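Local coordinates for putative esterase/lipase/thioesterase (PDB 2PBL), which is a putative esterase, lipase or thioesterase of the alpha/beta-hydrolase fold, probably hydrolysing ester or thioester bonds of a substrate not yet identified, at residues 209-214 and 232-237; 163-168 and 205-210. One frame throughout, in Å; residues are numbered along the deposited sequence.

Contact 1: 209-214 and 232-237; sequences VWVGGA and ADHVIA
With CG of Trp-210 anti to the backbone N (chi1 -170°) and CG1 of Val-235 likewise anti, these paired residues of two parallel strands run side by side and point the same way. A chi2 of -71° turns the indole so that one face lies against Val-235: CG1 sits 3.6 Å from the centroid of the six-membered ring and 8° off its normal, a CH-pi contact. CB of the same valine reaches Trp-210 CE3 at 3.6 Å. Further along, CB of Ala-237 approaches NE1 of Trp-210 obliquely, at 3.6 Å. On the other face of the sheet, the ring of His-234 presents an edge to the other strand: Val-209 O lies in the ring plane, 3.5 Å from CD2, while NE2 nears CG1 of Val-211. Five backbone bonds fix the register, from Val-209 N to Asp-233 O through to Gly-213 N on Ala-237 O at 2.9 Å. There the chain leaves the strand, and CG2 of Ile-236 presses on CA of Gly-213 at 3.4 Å, tighter than usual van der Waals contact. Helix 217-230 connects the strands as a beta-alpha-beta crossover and packs on Val-209, Val-211 and His-234; Trp-210 also packs on helix 255-261. Gly-212 N is hydrogen-bonded to Glu-215 OE2, consistent with the ladder's C-terminal end helping to place the carboxylate of a probable triad.

Contact 2: 163-168 and 205-210; sequences VVPISP and AKVTVW
Trp-210 O takes the shortest bond here, from Ser-167 N at 2.7 Å, with the donor nearly in line with the carbonyl (C=O...N angle 166°). CA of Ile-166 adds a C-H...O contact to the same oxygen at 3.2 Å. Trp-210 N gives an almost straight bond to Pro-165 O (178° at the hydrogen). Pro-165 has no N-H to offer; its CD instead lies 3.2 Å from Thr-208 O, which also meets CA of Val-164. Toward the strand starts, Val-163 bonds through both N, to Lys-206 O, and O, from Thr-208 N. Anti to its backbone N (chi1 -175°), CG1 of Val-164 comes alongside the indole residue, 4.1 Å from Trp-210 CB. On the other side of the sheet from Val-164 and the indole, CG and CD of Pro-168 each touch CG1 of Val-209 at 3.8 Å, the two side chains crossing at a slant. Strands 160-166 and 206-212 are parallel neighbours within the central sheet of the alpha/beta-hydrolase fold. Ser-167 OG is hydrogen-bonded to Glu-215 OE2, and its side chain touches His-242, both members of a probable Ser-His-Glu triad with Ser-137; the backbone bond to Trp-210 O probably steadies the residue bearing that hydroxyl.

How the contacts relate
Strand 206-212 is common to both contacts: contact 1 pairs it with one of the two outermost strands, 233-237, and contact 2 with the inner strand 160-166. Contact 2 is mostly buried, its centre about 9 Å from the centre of the chain, against about 15 Å for the partly buried contact 1. Their own centres lie about 8 Å apart. The edge pairing has an unbroken parallel ladder and an aromatic CH-pi contact; the inner one is interrupted by Pro-165, and its side-chain packing is chiefly aliphatic. Where they meet, Asp-233 N probably bonds to Val-207 O. Both end beside the same probable triad carboxylate, one by a backbone N-H and the other by a hydroxyl.

Contact 1: 209-214 and 232-237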
ATOM      1  N   VAL A 209      -9.957  -5.228   4.995  1.00 14.21           N
ATOM      2  CA  VAL A 209      -9.233  -5.898   3.926  1.00 11.96           C
ATOM      3  C   VAL A 209     -10.121  -5.859   2.689  1.00 14.01           C
ATOM      4  O   VAL A 209     -11.266  -6.310   2.677  1.00 12.48           O
ATOM      5  CB  VAL A 209      -8.821  -7.315   4.301  1.00 16.76           C
ATOM      6  CG1 VAL A 209      -7.943  -7.925   3.187  1.00 11.13           C
ATOM      7  CG2 VAL A 209      -8.095  -7.303   5.622  1.00 18.08           C
ATOM      8  N   TRP A 210      -9.573  -5.264   1.650  1.00 13.93           N
ATOM      9  CA  TRP A 210     -10.308  -5.009   0.421  1.00 14.14           C
ATOM     10  C   TRP A 210      -9.646  -5.824  -0.670  1.00 15.46           C
ATOM     11  O   TRP A 210      -8.483  -5.660  -0.957  1.00 13.89           O
ATOM     12  CB  TRP A 210     -10.244  -3.502   0.141  1.00 16.35           C
ATOM     13  CG  TRP A 210     -11.117  -3.040  -0.927  1.00 14.02           C
ATOM     14  CD1 TRP A 210     -10.961  -3.270  -2.271  1.00 19.46           C
ATOM     15  CD2 TRP A 210     -12.331  -2.313  -0.778  1.00 14.12           C
ATOM     16  NE1 TRP A 210     -11.996  -2.703  -2.955  1.00 17.94           N
ATOM     17  CE2 TRP A 210     -12.862  -2.123  -2.065  1.00 15.37           C
ATOM     18  CE3 TRP A 210     -13.028  -1.796   0.328  1.00 17.59           C
ATOM     19  CZ2 TRP A 210     -14.051  -1.405  -2.296  1.00 20.54           C
ATOM     20  CZ3 TRP A 210     -14.211  -1.108   0.105  1.00 18.39           C
ATOM     21  CH2 TRP A 210     -14.699  -0.899  -1.202  1.00 19.14           C
ATOM     22  N   VAL A 211     -10.401  -6.690  -1.319  1.00 14.66           N
ATOM     23  CA  VAL A 211      -9.811  -7.531  -2.360  1.00 15.77           C
ATOM     24  C   VAL A 211     -10.753  -7.694  -3.537  1.00 16.30           C
ATOM     25  O   VAL A 211     -11.949  -7.680  -3.365  1.00 15.27           O
ATOM     26  CB  VAL A 211      -9.415  -8.892  -1.755  1.00 14.62           C
ATOM     27  CG1 VAL A 211     -10.627  -9.697  -1.299  1.00 17.10           C
ATOM     28  CG2 VAL A 211      -8.567  -9.693  -2.722  1.00 12.07           C
ATOM     29  N   GLY A 212     -10.212  -7.841  -4.736  1.00 16.74           N
ATOM     30  CA  GLY A 212     -11.060  -7.984  -5.907  1.00 16.40           C
ATOM     31  C   GLY A 212     -11.638  -9.375  -6.066  1.00 15.16           C
ATOM     32  O   GLY A 212     -10.939 -10.381  -5.913  1.00 17.28           O
ATOM     33  N   GLY A 213     -12.935  -9.429  -6.361  1.00 15.20           N
ATOM     34  CA  GLY A 213     -13.659 -10.683  -6.532  1.00 16.97           C
ATOM     35  C   GLY A 213     -13.138 -11.629  -7.611  1.00 14.33           C
ATOM     36  O   GLY A 213     -13.230 -12.852  -7.469  1.00 15.95           O
ATOM     37  N   ALA A 214     -12.580 -11.055  -8.657  1.00 16.67           N
ATOM     38  CA  ALA A 214     -12.031 -11.812  -9.774  1.00 17.17           C
ATOM     39  C   ALA A 214     -10.541 -12.023  -9.635  1.00 17.19           C
ATOM     40  O   ALA A 214      -9.898 -12.312 -10.620  1.00 16.81           O
ATOM     41  CB  ALA A 214     -12.334 -11.062 -11.104  1.00 15.87           C
ATOM     42  N   ALA A 232     -10.657  -8.500  11.110  1.00 13.50           N
ATOM     43  CA  ALA A 232     -10.807  -7.248  10.385  1.00 14.87           C
ATOM     44  C   ALA A 232     -12.087  -7.272   9.582  1.00 16.78           C
ATOM     45  O   ALA A 232     -12.659  -8.344   9.401  1.00 17.81           O
ATOM     46  CB  ALA A 232      -9.612  -7.032   9.436  1.00 13.86           C
ATOM     47  N   ASP A 233     -12.572  -6.101   9.132  1.00 14.98           N
ATOM     48  CA  ASP A 233     -13.682  -6.066   8.156  1.00 14.19           C
ATOM     49  C   ASP A 233     -13.107  -6.656   6.847  1.00 15.05           C
ATOM     50  O   ASP A 233     -11.879  -6.755   6.668  1.00 15.01           O
ATOM     51  CB  ASP A 233     -14.253  -4.664   7.902  1.00 12.98           C
ATOM     52  CG  ASP A 233     -15.080  -4.112   9.103  1.00 18.55           C
ATOM     53  OD1 ASP A 233     -15.098  -4.769  10.165  1.00 30.21           O
ATOM     54  OD2 ASP A 233     -15.702  -3.022   8.979  1.00 26.47           O
ATOM     55  N   HIS A 234     -14.003  -7.069   5.947  1.00 14.96           N
ATOM     56  CA  HIS A 234     -13.631  -7.695   4.698  1.00 14.58           C
ATOM     57  C   HIS A 234     -14.584  -7.299   3.604  1.00 16.33           C
ATOM     58  O   HIS A 234     -15.754  -7.542   3.735  1.00 16.90           O
ATOM     59  CB  HIS A 234     -13.698  -9.213   4.899  1.00 15.52           C
ATOM     60  CG  HIS A 234     -13.158 -10.016   3.751  1.00 10.66           C
ATOM     61  ND1 HIS A 234     -13.354 -11.381   3.662  1.00 20.99           N
ATOM     62  CD2 HIS A 234     -12.358  -9.677   2.698  1.00 15.74           C
ATOM     63  CE1 HIS A 234     -12.722 -11.843   2.596  1.00 18.38           C
ATOM     64  NE2 HIS A 234     -12.109 -10.836   1.995  1.00 19.23           N
ATOM     65  N   VAL A 235     -14.044  -6.714   2.531  1.00 15.89           N
ATOM     66  CA  VAL A 235     -14.794  -6.338   1.344  1.00 16.28           C
ATOM     67  C   VAL A 235     -14.269  -7.048   0.087  1.00 18.72           C
ATOM     68  O   VAL A 235     -13.058  -6.987  -0.232  1.00 18.34           O
ATOM     69  CB  VAL A 235     -14.761  -4.855   1.100  1.00 15.68           C
ATOM     70  CG1 VAL A 235     -15.496  -4.522  -0.216  1.00 18.06           C
ATOM     71  CG2 VAL A 235     -15.431  -4.091   2.266  1.00 15.33           C
ATOM     72  N   ILE A 236     -15.181  -7.704  -0.637  1.00 18.09           N
ATOM     73  CA  ILE A 236     -14.834  -8.293  -1.944  1.00 19.07           C
ATOM     74  C   ILE A 236     -15.441  -7.393  -3.042  1.00 17.34           C
ATOM     75  O   ILE A 236     -16.666  -7.319  -3.191  1.00 18.73           O
ATOM     76  CB  ILE A 236     -15.309  -9.725  -2.039  1.00 21.44           C
ATOM     77  CG1 ILE A 236     -14.600 -10.532  -0.969  1.00 23.32           C
ATOM     78  CG2 ILE A 236     -14.975 -10.347  -3.416  1.00 21.12           C
ATOM     79  CD1 ILE A 236     -15.012 -11.908  -0.950  1.00 33.55           C
ATOM     80  N   ALA A 237     -14.595  -6.679  -3.782  1.00 16.24           N
ATOM     81  CA  ALA A 237     -15.039  -5.745  -4.812  1.00 15.68           C
ATOM     82  C   ALA A 237     -15.511  -6.507  -6.064  1.00 17.84           C
ATOM     83  O   ALA A 237     -14.719  -7.220  -6.707  1.00 17.73           O
ATOM     84  CB  ALA A 237     -13.902  -4.804  -5.173  1.00 16.65           C
TER

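Contact 2: 163-168 and 205-210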
ATOM      1  N   VAL A 163      -6.958   1.531   8.518  1.00 10.57           N
ATOM      2  CA  VAL A 163      -5.968   0.875   7.669  1.00 10.88           C
ATOM      3  C   VAL A 163      -6.737  -0.021   6.701  1.00 10.90           C
ATOM      4  O   VAL A 163      -7.470  -0.932   7.140  1.00 11.03           O
ATOM      5  CB  VAL A 163      -4.898   0.050   8.427  1.00 10.27           C
ATOM      6  CG1 VAL A 163      -3.938  -0.536   7.405  1.00 13.64           C
ATOM      7  CG2 VAL A 163      -4.144   0.922   9.393  1.00 13.47           C
ATOM      8  N   VAL A 164      -6.518   0.223   5.399  1.00 11.92           N
ATOM      9  CA  VAL A 164      -7.199  -0.494   4.293  1.00  9.82           C
ATOM     10  C   VAL A 164      -6.174  -1.082   3.334  1.00 12.60           C
ATOM     11  O   VAL A 164      -5.778  -0.438   2.343  1.00  8.51           O
ATOM     12  CB  VAL A 164      -8.209   0.404   3.514  1.00 11.50           C
ATOM     13  CG1 VAL A 164      -8.983  -0.423   2.463  1.00 13.06           C
ATOM     14  CG2 VAL A 164      -9.171   1.057   4.477  1.00 10.60           C
ATOM     15  N   PRO A 165      -5.726  -2.319   3.619  1.00  9.09           N
ATOM     16  CA  PRO A 165      -4.812  -3.056   2.729  1.00 11.61           C
ATOM     17  C   PRO A 165      -5.622  -3.628   1.601  1.00 11.07           C
ATOM     18  O   PRO A 165      -6.619  -4.323   1.845  1.00 11.80           O
ATOM     19  CB  PRO A 165      -4.338  -4.216   3.618  1.00  8.71           C
ATOM     20  CG  PRO A 165      -4.708  -3.833   5.006  1.00 15.25           C
ATOM     21  CD  PRO A 165      -5.963  -3.108   4.855  1.00 12.27           C
ATOM     22  N   ILE A 166      -5.266  -3.233   0.385  1.00 14.76           N
ATOM     23  CA  ILE A 166      -5.990  -3.599  -0.780  1.00 10.96           C
ATOM     24  C   ILE A 166      -5.213  -4.763  -1.405  1.00 14.30           C
ATOM     25  O   ILE A 166      -4.052  -4.603  -1.812  1.00 13.69           O
ATOM     26  CB  ILE A 166      -6.062  -2.417  -1.749  1.00 12.63           C
ATOM     27  CG1 ILE A 166      -6.694  -1.176  -1.066  1.00  7.02           C
ATOM     28  CG2 ILE A 166      -6.820  -2.844  -2.974  1.00 12.37           C
ATOM     29  CD1 ILE A 166      -6.460   0.200  -1.891  1.00 13.69           C
ATOM     30  N   SER A 167      -5.837  -5.936  -1.452  1.00 13.62           N
ATOM     31  CA  SER A 167      -5.209  -7.119  -2.023  1.00 14.80           C
ATOM     32  C   SER A 167      -3.835  -7.351  -1.385  1.00 15.31           C
ATOM     33  O   SER A 167      -2.822  -7.511  -2.076  1.00 14.94           O
ATOM     34  CB  SER A 167      -5.094  -6.937  -3.527  1.00 13.22           C
ATOM     35  OG  SER A 167      -6.333  -6.447  -4.059  1.00 23.26           O
ATOM     36  N   PRO A 168      -3.800  -7.425  -0.034  1.00 16.10           N
ATOM     37  CA  PRO A 168      -2.523  -7.569   0.639  1.00 15.49           C
ATOM     38  C   PRO A 168      -1.857  -8.969   0.605  1.00 16.55           C
ATOM     39  O   PRO A 168      -2.504 -10.015   0.408  1.00 13.73           O
ATOM     40  CB  PRO A 168      -2.892  -7.303   2.102  1.00 16.84           C
ATOM     41  CG  PRO A 168      -4.316  -7.865   2.194  1.00 11.05           C
ATOM     42  CD  PRO A 168      -4.929  -7.343   0.916  1.00 12.32           C
ATOM     43  N   ALA A 205      -7.059   0.607  15.417  1.00 15.71           N
ATOM     44  CA  ALA A 205      -7.437   1.207  14.122  1.00 15.40           C
ATOM     45  C   ALA A 205      -8.442   0.280  13.470  1.00 13.85           C
ATOM     46  O   ALA A 205      -8.421  -0.916  13.744  1.00 15.72           O
ATOM     47  CB  ALA A 205      -6.263   1.373  13.229  1.00 14.61           C
ATOM     48  N   LYS A 206      -9.343   0.836  12.658  1.00 12.16           N
ATOM     49  CA  LYS A 206     -10.322   0.007  11.972  1.00 13.00           C
ATOM     50  C   LYS A 206      -9.599  -0.457  10.705  1.00 12.56           C
ATOM     51  O   LYS A 206      -9.189   0.367   9.851  1.00 12.31           O
ATOM     52  CB  LYS A 206     -11.576   0.797  11.626  1.00  9.58           C
ATOM     53  CG  LYS A 206     -12.767  -0.066  11.186  1.00 22.00           C
ATOM     54  CD  LYS A 206     -13.993   0.847  10.938  1.00 23.29           C
ATOM     55  CE  LYS A 206     -15.362   0.136  10.757  1.00 25.52           C
ATOM     56  NZ  LYS A 206     -16.479   1.209  10.575  1.00 29.36           N
ATOM     57  N   VAL A 207      -9.474  -1.768  10.584  1.00 11.90           N
ATOM     58  CA  VAL A 207      -8.814  -2.397   9.479  1.00 11.56           C
ATOM     59  C   VAL A 207      -9.882  -3.059   8.591  1.00 10.76           C
ATOM     60  O   VAL A 207     -10.697  -3.820   9.065  1.00 10.78           O
ATOM     61  CB  VAL A 207      -7.833  -3.524   9.954  1.00 12.36           C
ATOM     62  CG1 VAL A 207      -7.145  -4.179   8.696  1.00 16.12           C
ATOM     63  CG2 VAL A 207      -6.796  -2.986  10.896  1.00 16.16           C
ATOM     64  N   THR A 208      -9.809  -2.783   7.294  1.00 12.33           N
ATOM     65  CA  THR A 208     -10.744  -3.347   6.318  1.00 13.35           C
ATOM     66  C   THR A 208      -9.891  -3.919   5.183  1.00 13.84           C
ATOM     67  O   THR A 208      -9.177  -3.179   4.524  1.00 13.96           O
ATOM     68  CB  THR A 208     -11.733  -2.296   5.778  1.00 13.05           C
ATOM     69  OG1 THR A 208     -12.467  -1.683   6.858  1.00 13.80           O
ATOM     70  CG2 THR A 208     -12.744  -2.961   4.818  1.00 17.00           C
ATOM     71  N   VAL A 209      -9.957  -5.228   4.995  1.00 14.21           N
ATOM     72  CA  VAL A 209      -9.233  -5.898   3.926  1.00 11.96           C
ATOM     73  C   VAL A 209     -10.121  -5.859   2.689  1.00 14.01           C
ATOM     74  O   VAL A 209     -11.266  -6.310   2.677  1.00 12.48           O
ATOM     75  CB  VAL A 209      -8.821  -7.315   4.301  1.00 16.76           C
ATOM     76  CG1 VAL A 209      -7.943  -7.925   3.187  1.00 11.13           C
ATOM     77  CG2 VAL A 209      -8.095  -7.303   5.622  1.00 18.08           C
ATOM     78  N   TRP A 210      -9.573  -5.264   1.650  1.00 13.93           N
ATOM     79  CA  TRP A 210     -10.308  -5.009   0.421  1.00 14.14           C
ATOM     80  C   TRP A 210      -9.646  -5.824  -0.670  1.00 15.46           C
ATOM     81  O   TRP A 210      -8.483  -5.660  -0.957  1.00 13.89           O
ATOM     82  CB  TRP A 210     -10.244  -3.502   0.141  1.00 16.35           C
ATOM     83  CG  TRP A 210     -11.117  -3.040  -0.927  1.00 14.02           C
ATOM     84  CD1 TRP A 210     -10.961  -3.270  -2.271  1.00 19.46           C
ATOM     85  CD2 TRP A 210     -12.331  -2.313  -0.778  1.00 14.12           C
ATOM     86  NE1 TRP A 210     -11.996  -2.703  -2.955  1.00 17.94           N
ATOM     87  CE2 TRP A 210     -12.862  -2.123  -2.065  1.00 15.37           C
ATOM     88  CE3 TRP A 210     -13.028  -1.796   0.328  1.00 17.59           C
ATOM     89  CZ2 TRP A 210     -14.051  -1.405  -2.296  1.00 20.54           C
ATOM     90  CZ3 TRP A 210     -14.211  -1.108   0.105  1.00 18.39           C
ATOM     91  CH2 TRP A 210     -14.699  -0.899  -1.202  1.00 19.14           C
TER